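Local coordinates for putative citrate lyase, alfa subunit (Streptococcus mutans, PDB 2HJ0), which is a putative member of the CitF family of alpha subunits, an alpha/beta protein built largely on two big, mostly parallel beta-sheets, at residues Glu376-Thr387 / Phe424-Gly435; Lys93-Asn104 / Val117-Asp128. All coordinates share one frame; numbering follows the deposited sequence.

Contact 1 (Glu376-Thr387 / Phe424-Gly435); sequences EVDTNFNVNVMT and FVDKVNTVITPG
A classic beta bulge, in which Ile432 and Thr433 both face Val383, joins the irregular segment 424-435 to the small antiparallel hairpin of strands 376-377 and 383-384. Val383 O accepts from Ile432 N (3.1 Å) and Thr433 N (3.2 Å), while Val383 N gives a nearly straight bond to Thr433 O (2.8 Å). Asp378 holds CG between its backbone N and carbonyl carbon (chi1 58°), and this turns OD1 back over the type I turn 378-381. There Asn380 N, closing an Asx turn, and Asn382 N reach it from opposite faces of the carboxylate plane. Asn382 OD1 then accepts from Gly435 N at 2.8 Å, the donor tilted 17° from the carbonyl plane. Glu376, extended beyond CG, passes Val428 to receive Asn429 N on the syn lone pair of OE1 (2.9 Å). Thr387 OG1 and Thr430 OG1 share a 2.6 Å hydrogen bond, their side chains crossing at about a right angle. Val377 CG1 covers one face of the Phe424 ring, which also touches Ile470 and Leu473 of helix 470-481. Thr433 OG1 bonds to His400 ND1 at helix 400-406, and Thr430 and Val431 lean on strand 504-511.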
loop_
_atom_site.group_PDB
_atom_site.type_symbol
_atom_site.label_atom_id
_atom_site.label_comp_id
_atom_site.label_asym_id
_atom_site.label_seq_id
_atom_site.Cartn_x
_atom_site.Cartn_y
_atom_site.Cartn_z
ATOM N N GLU A 376 10.668 31.642 16.282
ATOM C CA GLU A 376 9.982 32.827 16.772
ATOM C C GLU A 376 8.536 32.470 17.085
ATOM O O GLU A 376 8.036 31.409 16.700
ATOM C CB GLU A 376 9.941 33.940 15.732
ATOM C CG GLU A 376 11.241 34.501 15.263
ATOM C CD GLU A 376 11.002 35.694 14.350
ATOM O OE1 GLU A 376 10.248 35.541 13.365
ATOM O OE2 GLU A 376 11.557 36.780 14.616
ATOM N N VAL A 377 7.865 33.388 17.765
ATOM C CA VAL A 377 6.465 33.232 18.122
ATOM C C VAL A 377 6.014 34.601 18.605
ATOM O O VAL A 377 6.530 35.106 19.595
ATOM C CB VAL A 377 6.287 32.126 19.207
ATOM C CG1 VAL A 377 7.366 32.250 20.251
ATOM C CG2 VAL A 377 4.909 32.216 19.829
ATOM N N ASP A 378 5.077 35.212 17.877
ATOM C CA ASP A 378 4.595 36.543 18.231
ATOM C C ASP A 378 3.469 36.540 19.260
ATOM O O ASP A 378 3.108 35.490 19.789
ATOM C CB ASP A 378 4.168 37.321 16.978
ATOM C CG ASP A 378 3.084 36.622 16.185
ATOM O OD1 ASP A 378 2.118 36.125 16.811
ATOM O OD2 ASP A 378 3.189 36.585 14.930
ATOM N N THR A 379 2.933 37.722 19.550
ATOM C CA THR A 379 1.866 37.862 20.531
ATOM C C THR A 379 0.519 37.350 20.019
ATOM O O THR A 379 -0.515 37.505 20.673
ATOM C CB THR A 379 1.691 39.330 20.961
ATOM O OG1 THR A 379 1.230 40.098 19.844
ATOM C CG2 THR A 379 3.005 39.901 21.463
ATOM N N ASN A 380 0.525 36.758 18.839
ATOM C CA ASN A 380 -0.703 36.214 18.282
ATOM C C ASN A 380 -0.607 34.699 18.255
ATOM O O ASN A 380 -1.465 34.011 17.696
ATOM C CB ASN A 380 -0.931 36.754 16.873
ATOM C CG ASN A 380 -1.721 38.051 16.878
ATOM O OD1 ASN A 380 -1.514 38.917 17.741
ATOM N ND2 ASN A 380 -2.627 38.199 15.911
ATOM N N PHE A 381 0.452 34.197 18.878
ATOM C CA PHE A 381 0.728 32.778 18.955
ATOM C C PHE A 381 1.165 32.143 17.637
ATOM O O PHE A 381 1.212 30.917 17.519
ATOM C CB PHE A 381 -0.479 32.055 19.554
ATOM C CG PHE A 381 -0.558 32.171 21.054
ATOM C CD1 PHE A 381 0.118 31.262 21.873
ATOM C CD2 PHE A 381 -1.254 33.222 21.651
ATOM C CE1 PHE A 381 0.111 31.394 23.271
ATOM C CE2 PHE A 381 -1.269 33.371 23.051
ATOM C CZ PHE A 381 -0.583 32.451 23.862
ATOM N N ASN A 382 1.506 32.975 16.655
ATOM C CA ASN A 382 1.961 32.463 15.371
ATOM C C ASN A 382 3.377 31.965 15.562
ATOM O O ASN A 382 4.170 32.598 16.253
ATOM C CB ASN A 382 1.951 33.550 14.296
ATOM C CG ASN A 382 0.556 33.987 13.930
ATOM O OD1 ASN A 382 -0.370 33.182 13.931
ATOM N ND2 ASN A 382 0.395 35.260 13.601
ATOM N N VAL A 383 3.698 30.837 14.944
ATOM C CA VAL A 383 5.025 30.260 15.082
ATOM C C VAL A 383 5.810 30.275 13.772
ATOM O O VAL A 383 5.261 29.985 12.708
ATOM C CB VAL A 383 4.932 28.803 15.588
ATOM C CG1 VAL A 383 6.318 28.256 15.829
ATOM C CG2 VAL A 383 4.102 28.738 16.865
ATOM N N ASN A 384 7.097 30.613 13.870
ATOM C CA ASN A 384 8.006 30.659 12.721
ATOM C C ASN A 384 9.125 29.649 12.890
ATOM O O ASN A 384 9.841 29.661 13.886
ATOM C CB ASN A 384 8.610 32.066 12.556
ATOM C CG ASN A 384 9.763 32.112 11.534
ATOM O OD1 ASN A 384 9.704 31.507 10.458
ATOM N ND2 ASN A 384 10.800 32.853 11.871
ATOM N N VAL A 385 9.252 28.763 11.913
ATOM C CA VAL A 385 10.300 27.747 11.923
ATOM C C VAL A 385 11.045 27.757 10.579
ATOM O O VAL A 385 11.825 26.851 10.292
ATOM C CB VAL A 385 9.713 26.338 12.171
ATOM C CG1 VAL A 385 9.239 26.217 13.610
ATOM C CG2 VAL A 385 8.564 26.081 11.213
HETATM N N MSE A 386 10.799 28.790 9.766
HETATM C CA MSE A 386 11.435 28.929 8.457
HETATM C C MSE A 386 12.639 29.870 8.428
HETATM O O MSE A 386 13.751 29.454 8.109
HETATM C CB MSE A 386 10.427 29.410 7.404
HETATM C CG MSE A 386 9.786 28.316 6.570
HETATM SE SE MSE A 386 11.057 27.291 5.570
HETATM C CE MSE A 386 11.861 28.750 4.556
ATOM N N THR A 387 12.422 31.135 8.766
ATOM C CA THR A 387 13.499 32.117 8.727
ATOM C C THR A 387 14.079 32.488 10.085
ATOM O O THR A 387 13.387 32.468 11.093
ATOM C CB THR A 387 13.015 33.384 8.047
ATOM O OG1 THR A 387 11.846 33.848 8.719
ATOM C CG2 THR A 387 12.664 33.107 6.609
ATOM N N PHE A 424 10.543 35.465 21.486
ATOM C CA PHE A 424 9.196 36.019 21.481
ATOM C C PHE A 424 9.179 37.471 21.020
ATOM O O PHE A 424 9.870 38.327 21.573
ATOM C CB PHE A 424 8.576 35.890 22.871
ATOM C CG PHE A 424 8.464 34.477 23.338
ATOM C CD1 PHE A 424 9.568 33.813 23.856
ATOM C CD2 PHE A 424 7.275 33.779 23.185
ATOM C CE1 PHE A 424 9.493 32.470 24.203
ATOM C CE2 PHE A 424 7.188 32.435 23.529
ATOM C CZ PHE A 424 8.298 31.784 24.036
ATOM N N VAL A 425 8.379 37.748 20.003
ATOM C CA VAL A 425 8.318 39.095 19.468
ATOM C C VAL A 425 6.883 39.506 19.160
ATOM O O VAL A 425 5.953 38.730 19.363
ATOM C CB VAL A 425 9.142 39.193 18.184
ATOM C CG1 VAL A 425 10.570 38.728 18.444
ATOM C CG2 VAL A 425 8.499 38.360 17.114
ATOM N N ASP A 426 6.701 40.727 18.670
ATOM C CA ASP A 426 5.365 41.196 18.352
ATOM C C ASP A 426 4.864 40.689 17.011
ATOM O O ASP A 426 3.665 40.648 16.775
ATOM C CB ASP A 426 5.313 42.720 18.353
ATOM C CG ASP A 426 5.435 43.298 19.731
ATOM O OD1 ASP A 426 4.613 42.927 20.608
ATOM O OD2 ASP A 426 6.351 44.126 19.937
ATOM N N LYS A 427 5.774 40.305 16.129
ATOM C CA LYS A 427 5.372 39.814 14.822
ATOM C C LYS A 427 6.505 38.976 14.247
ATOM O O LYS A 427 7.645 39.427 14.199
ATOM C CB LYS A 427 5.085 41.007 13.916
ATOM C CG LYS A 427 4.264 40.709 12.689
ATOM C CD LYS A 427 3.969 42.008 11.941
ATOM C CE LYS A 427 2.847 41.846 10.930
ATOM N NZ LYS A 427 2.342 43.173 10.469
ATOM N N VAL A 428 6.204 37.758 13.814
ATOM C CA VAL A 428 7.233 36.894 13.251
ATOM C C VAL A 428 7.528 37.254 11.801
ATOM O O VAL A 428 6.631 37.672 11.062
ATOM C CB VAL A 428 6.804 35.415 13.311
ATOM C CG1 VAL A 428 6.518 35.006 14.749
ATOM C CG2 VAL A 428 5.582 35.199 12.453
ATOM N N ASN A 429 8.786 37.102 11.400
ATOM C CA ASN A 429 9.191 37.388 10.024
ATOM C C ASN A 429 8.427 36.495 9.050
ATOM O O ASN A 429 7.884 36.980 8.055
ATOM C CB ASN A 429 10.701 37.177 9.851
ATOM C CG ASN A 429 11.524 38.294 10.490
ATOM O OD1 ASN A 429 12.648 38.067 10.982
ATOM N ND2 ASN A 429 10.971 39.519 10.477
ATOM N N THR A 430 8.391 35.192 9.332
ATOM C CA THR A 430 7.679 34.239 8.479
ATOM C C THR A 430 6.698 33.414 9.314
ATOM O O THR A 430 7.024 32.999 10.417
ATOM C CB THR A 430 8.640 33.251 7.786
ATOM O OG1 THR A 430 9.758 33.959 7.246
ATOM C CG2 THR A 430 7.915 32.523 6.663
ATOM N N VAL A 431 5.505 33.170 8.789
ATOM C CA VAL A 431 4.521 32.384 9.518
ATOM C C VAL A 431 4.346 30.992 8.926
ATOM O O VAL A 431 3.971 30.853 7.761
ATOM C CB VAL A 431 3.136 33.046 9.506
ATOM C CG1 VAL A 431 2.127 32.157 10.215
ATOM C CG2 VAL A 431 3.199 34.402 10.153
ATOM N N ILE A 432 4.611 29.961 9.726
ATOM C CA ILE A 432 4.433 28.593 9.257
ATOM C C ILE A 432 3.226 27.968 9.948
ATOM O O ILE A 432 2.432 27.283 9.305
ATOM C CB ILE A 432 5.694 27.716 9.485
ATOM C CG1 ILE A 432 6.744 28.020 8.415
ATOM C CG2 ILE A 432 5.339 26.240 9.355
ATOM C CD1 ILE A 432 7.144 29.459 8.352
ATOM N N THR A 433 3.077 28.214 11.244
ATOM C CA THR A 433 1.950 27.669 11.995
ATOM C C THR A 433 1.154 28.781 12.673
ATOM O O THR A 433 1.670 29.522 13.506
ATOM C CB THR A 433 2.415 26.686 13.089
ATOM O OG1 THR A 433 3.168 25.624 12.493
ATOM C CG2 THR A 433 1.213 26.109 13.839
ATOM N N PRO A 434 -0.127 28.904 12.331
ATOM C CA PRO A 434 -1.007 29.930 12.907
ATOM C C PRO A 434 -1.248 29.744 14.405
ATOM O O PRO A 434 -1.354 28.616 14.892
ATOM C CB PRO A 434 -2.295 29.783 12.097
ATOM C CG PRO A 434 -2.322 28.309 11.799
ATOM C CD PRO A 434 -0.869 28.005 11.432
ATOM N N GLY A 435 -1.333 30.863 15.122
ATOM C CA GLY A 435 -1.540 30.822 16.555
ATOM C C GLY A 435 -2.761 30.028 16.943
ATOM O O GLY A 435 -2.814 29.385 17.999
#

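Contact 2 (Lys93-Asn104 / Val117-Asp128); sequences KDISIAPSSIAN and VVTNITSSGLRD
The amide of Asn104 and the carboxylate of Asp128 lie almost parallel, their planes 8° apart. Asn104 ND2 donates to Asp128 OD2 at 3.1 Å on the anti side of that oxygen, and Asn104 OD1 takes the backbone N of Lys129. Ile102 O approaches the Arg127 guanidinium obliquely, linked to it by a water that donates to Ile102 O (2.8 Å) and accepts from Arg127 NE (2.6 Å); the arginine side chain also lies about 3 Å from a bound citric acid. At the other end of the two segments, the carboxylate of Asp94 is met from above its plane, where Thr119 OG1 donates to Asp94 OD1 at 3.0 Å. Between these ends run strands 95-99 and 118-123, neighbouring parallel strands of a beta-alpha-beta unit whose crossover carries helix 109-114. Their axes approach to 4.7 Å and their directions differ by 17°. Backbone bonds pass from Ile95 N to Val117 O (2.9 Å), from Thr119 N to Ile95 O and from Ile97 N to Asn120 O. Ile97 CG2 packs on Ile121 CG1. Ile102, with CG1 anti to its carbonyl carbon (chi1 -68°), carries CD1 to Ile121 CG2 and lies alongside Leu126, meeting its CD2. Helices 79-89 and 109-114 cover this apolar side, Met80 and Leu109 touching Ile102, and Ile113 touching Ile121.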
loop_
_atom_site.group_PDB
_atom_site.type_symbol
_atom_site.label_atom_id
_atom_site.label_comp_id
_atom_site.label_asym_id
_atom_site.label_seq_id
_atom_site.Cartn_x
_atom_site.Cartn_y
_atom_site.Cartn_z
ATOM N N LYS A 93 17.562 20.620 -18.913
ATOM C CA LYS A 93 17.305 21.808 -18.105
ATOM C C LYS A 93 15.827 22.090 -17.881
ATOM O O LYS A 93 14.961 21.372 -18.380
ATOM C CB LYS A 93 17.961 23.045 -18.736
ATOM C CG LYS A 93 19.489 23.067 -18.669
ATOM C CD LYS A 93 20.050 24.462 -18.973
ATOM C CE LYS A 93 21.565 24.506 -18.809
ATOM N NZ LYS A 93 22.120 25.882 -19.010
ATOM N N ASP A 94 15.560 23.144 -17.109
ATOM C CA ASP A 94 14.202 23.564 -16.784
ATOM C C ASP A 94 13.464 22.436 -16.065
ATOM O O ASP A 94 12.279 22.187 -16.317
ATOM C CB ASP A 94 13.465 23.960 -18.068
ATOM C CG ASP A 94 12.133 24.651 -17.802
ATOM O OD1 ASP A 94 12.083 25.562 -16.937
ATOM O OD2 ASP A 94 11.137 24.289 -18.480
ATOM N N ILE A 95 14.182 21.754 -15.174
ATOM C CA ILE A 95 13.610 20.651 -14.413
ATOM C C ILE A 95 12.976 21.160 -13.142
ATOM O O ILE A 95 13.500 22.061 -12.490
ATOM C CB ILE A 95 14.675 19.588 -14.045
ATOM C CG1 ILE A 95 15.107 18.845 -15.310
ATOM C CG2 ILE A 95 14.113 18.595 -13.025
ATOM C CD1 ILE A 95 13.954 18.222 -16.053
ATOM N N SER A 96 11.828 20.585 -12.804
ATOM C CA SER A 96 11.108 20.974 -11.598
ATOM C C SER A 96 11.430 19.960 -10.499
ATOM O O SER A 96 11.143 18.775 -10.628
ATOM C CB SER A 96 9.613 21.002 -11.893
ATOM O OG SER A 96 8.960 21.788 -10.931
ATOM N N ILE A 97 12.019 20.439 -9.418
ATOM C CA ILE A 97 12.426 19.573 -8.325
ATOM C C ILE A 97 11.361 19.488 -7.204
ATOM O O ILE A 97 10.796 20.502 -6.771
ATOM C CB ILE A 97 13.799 20.096 -7.787
ATOM C CG1 ILE A 97 14.638 18.984 -7.186
ATOM C CG2 ILE A 97 13.582 21.142 -6.692
ATOM C CD1 ILE A 97 15.916 19.529 -6.582
ATOM N N ALA A 98 11.063 18.272 -6.757
ATOM C CA ALA A 98 10.074 18.089 -5.702
ATOM C C ALA A 98 10.551 17.138 -4.597
ATOM O O ALA A 98 9.931 16.105 -4.333
ATOM C CB ALA A 98 8.755 17.595 -6.295
ATOM N N PRO A 99 11.679 17.471 -3.944
ATOM C CA PRO A 99 12.215 16.631 -2.863
ATOM C C PRO A 99 11.384 16.786 -1.587
ATOM O O PRO A 99 10.873 17.870 -1.307
ATOM C CB PRO A 99 13.632 17.169 -2.684
ATOM C CG PRO A 99 13.457 18.634 -2.975
ATOM C CD PRO A 99 12.561 18.629 -4.195
ATOM N N SER A 100 11.232 15.708 -0.821
ATOM C CA SER A 100 10.486 15.784 0.430
ATOM C C SER A 100 11.123 16.846 1.337
ATOM O O SER A 100 10.426 17.468 2.134
ATOM C CB SER A 100 10.451 14.424 1.119
ATOM O OG SER A 100 11.746 13.910 1.331
ATOM N N SER A 101 12.437 17.050 1.222
ATOM C CA SER A 101 13.121 18.098 1.980
ATOM C C SER A 101 14.559 18.221 1.506
ATOM O O SER A 101 15.080 17.302 0.892
ATOM C CB SER A 101 13.066 17.840 3.487
ATOM O OG SER A 101 13.311 19.041 4.222
ATOM N N ILE A 102 15.196 19.356 1.780
ATOM C CA ILE A 102 16.565 19.599 1.316
ATOM C C ILE A 102 17.564 19.808 2.454
ATOM O O ILE A 102 17.333 20.616 3.351
ATOM C CB ILE A 102 16.578 20.842 0.351
ATOM C CG1 ILE A 102 15.840 20.495 -0.948
ATOM C CG2 ILE A 102 17.988 21.255 0.015
ATOM C CD1 ILE A 102 15.546 21.677 -1.820
ATOM N N ALA A 103 18.678 19.086 2.418
ATOM C CA ALA A 103 19.698 19.222 3.467
ATOM C C ALA A 103 20.904 20.044 2.978
ATOM O O ALA A 103 20.929 20.474 1.830
ATOM C CB ALA A 103 20.157 17.830 3.931
ATOM N N ASN A 104 21.891 20.265 3.853
ATOM C CA ASN A 104 23.085 21.038 3.498
ATOM C C ASN A 104 24.006 20.317 2.514
ATOM O O ASN A 104 24.692 20.945 1.701
ATOM C CB ASN A 104 23.915 21.409 4.730
ATOM C CG ASN A 104 23.212 22.398 5.651
ATOM O OD1 ASN A 104 22.756 23.471 5.237
ATOM N ND2 ASN A 104 23.136 22.037 6.922
ATOM N N VAL A 117 19.448 24.442 -14.666
ATOM C CA VAL A 117 19.099 23.019 -14.665
ATOM C C VAL A 117 17.825 22.790 -13.856
ATOM O O VAL A 117 16.969 21.998 -14.247
ATOM C CB VAL A 117 20.220 22.149 -14.074
ATOM C CG1 VAL A 117 19.806 20.694 -14.119
ATOM C CG2 VAL A 117 21.504 22.347 -14.865
ATOM N N VAL A 118 17.725 23.485 -12.725
ATOM C CA VAL A 118 16.556 23.419 -11.858
ATOM C C VAL A 118 15.920 24.812 -11.870
ATOM O O VAL A 118 16.585 25.818 -11.603
ATOM C CB VAL A 118 16.941 23.028 -10.404
ATOM C CG1 VAL A 118 15.682 22.913 -9.543
ATOM C CG2 VAL A 118 17.711 21.712 -10.396
ATOM N N THR A 119 14.628 24.867 -12.167
ATOM C CA THR A 119 13.910 26.132 -12.280
ATOM C C THR A 119 12.786 26.322 -11.268
ATOM O O THR A 119 12.257 27.424 -11.127
ATOM C CB THR A 119 13.326 26.245 -13.699
ATOM O OG1 THR A 119 12.594 25.046 -14.013
ATOM C CG2 THR A 119 14.446 26.412 -14.715
ATOM N N ASN A 120 12.407 25.238 -10.593
ATOM C CA ASN A 120 11.349 25.253 -9.582
ATOM C C ASN A 120 11.661 24.229 -8.500
ATOM O O ASN A 120 12.101 23.115 -8.783
ATOM C CB ASN A 120 9.985 24.933 -10.201
ATOM C CG ASN A 120 9.454 26.062 -11.048
ATOM O OD1 ASN A 120 10.033 26.403 -12.070
ATOM N ND2 ASN A 120 8.351 26.657 -10.625
ATOM N N ILE A 121 11.409 24.614 -7.258
ATOM C CA ILE A 121 11.686 23.758 -6.112
ATOM C C ILE A 121 10.517 23.747 -5.133
ATOM O O ILE A 121 9.894 24.778 -4.899
ATOM C CB ILE A 121 12.925 24.274 -5.339
ATOM C CG1 ILE A 121 14.126 24.421 -6.285
ATOM C CG2 ILE A 121 13.241 23.339 -4.179
ATOM C CD1 ILE A 121 15.366 25.052 -5.622
ATOM N N THR A 122 10.215 22.581 -4.573
ATOM C CA THR A 122 9.170 22.475 -3.555
ATOM C C THR A 122 9.621 21.458 -2.506
ATOM O O THR A 122 10.148 20.394 -2.852
ATOM C CB THR A 122 7.796 22.054 -4.141
ATOM O OG1 THR A 122 6.833 22.011 -3.081
ATOM C CG2 THR A 122 7.867 20.688 -4.828
ATOM N N SER A 123 9.471 21.807 -1.230
ATOM C CA SER A 123 9.838 20.896 -0.148
ATOM C C SER A 123 9.530 21.447 1.232
ATOM O O SER A 123 8.889 22.495 1.379
ATOM C CB SER A 123 11.318 20.504 -0.221
ATOM O OG SER A 123 12.163 21.535 0.225
ATOM N N SER A 124 9.981 20.714 2.244
ATOM C CA SER A 124 9.755 21.099 3.623
ATOM C C SER A 124 10.733 22.197 4.006
ATOM O O SER A 124 10.346 23.232 4.553
ATOM C CB SER A 124 9.924 19.879 4.538
ATOM O OG SER A 124 9.926 20.249 5.908
ATOM N N GLY A 125 12.006 21.977 3.700
ATOM C CA GLY A 125 13.002 22.972 4.043
ATOM C C GLY A 125 14.152 23.060 3.068
ATOM O O GLY A 125 14.241 22.297 2.113
ATOM N N LEU A 126 15.050 23.996 3.307
ATOM C CA LEU A 126 16.179 24.148 2.418
ATOM C C LEU A 126 17.472 24.122 3.225
ATOM O O LEU A 126 18.547 23.885 2.676
ATOM C CB LEU A 126 16.038 25.463 1.638
ATOM C CG LEU A 126 14.715 25.657 0.887
ATOM C CD1 LEU A 126 14.622 27.081 0.392
ATOM C CD2 LEU A 126 14.611 24.671 -0.263
ATOM N N ARG A 127 17.348 24.345 4.533
ATOM C CA ARG A 127 18.478 24.378 5.469
ATOM C C ARG A 127 19.424 25.533 5.168
ATOM O O ARG A 127 19.147 26.367 4.312
ATOM C CB ARG A 127 19.266 23.056 5.470
ATOM C CG ARG A 127 18.507 21.837 6.007
ATOM C CD ARG A 127 17.863 22.084 7.381
ATOM N NE ARG A 127 16.934 21.012 7.772
ATOM C CZ ARG A 127 16.078 21.090 8.793
ATOM N NH1 ARG A 127 15.276 20.073 9.072
ATOM N NH2 ARG A 127 16.020 22.193 9.533
ATOM N N ASP A 128 20.546 25.551 5.880
ATOM C CA ASP A 128 21.569 26.592 5.777
ATOM C C ASP A 128 22.029 27.023 4.382
ATOM O O ASP A 128 21.680 28.108 3.914
ATOM C CB ASP A 128 22.789 26.174 6.607
ATOM C CG ASP A 128 22.431 25.839 8.059
ATOM O OD1 ASP A 128 21.837 26.702 8.757
ATOM O OD2 ASP A 128 22.753 24.715 8.511
HETATM O O HOH W 1 16.261 19.591 5.683
#

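Along the chain the two follow one another, both segments of contact 2 coming before those of contact 1, and their centres lie 24 Å apart. Contact 2 lies in the ten-strand mixed sheet. Contact 1 belongs to connections of the nine-strand sheet: its hairpin follows strand 369-372, and segment 424-435 leads towards strand 440-442. The two nevertheless meet: the selenium of Met386, a selenomethionine, packs 4.2 Å (SE) from Ser124 O. Residues 394-400 also span the gap: Gly398 N bonds to Ser124 OG, Ala396 and Arg394 to the backbone of segment 376-387, and His400 to Thr433. Strand 504-511, at one edge of the contact 2 sheet, touches contact 1 as well, so that connections of one sheet pack against an edge strand of the other.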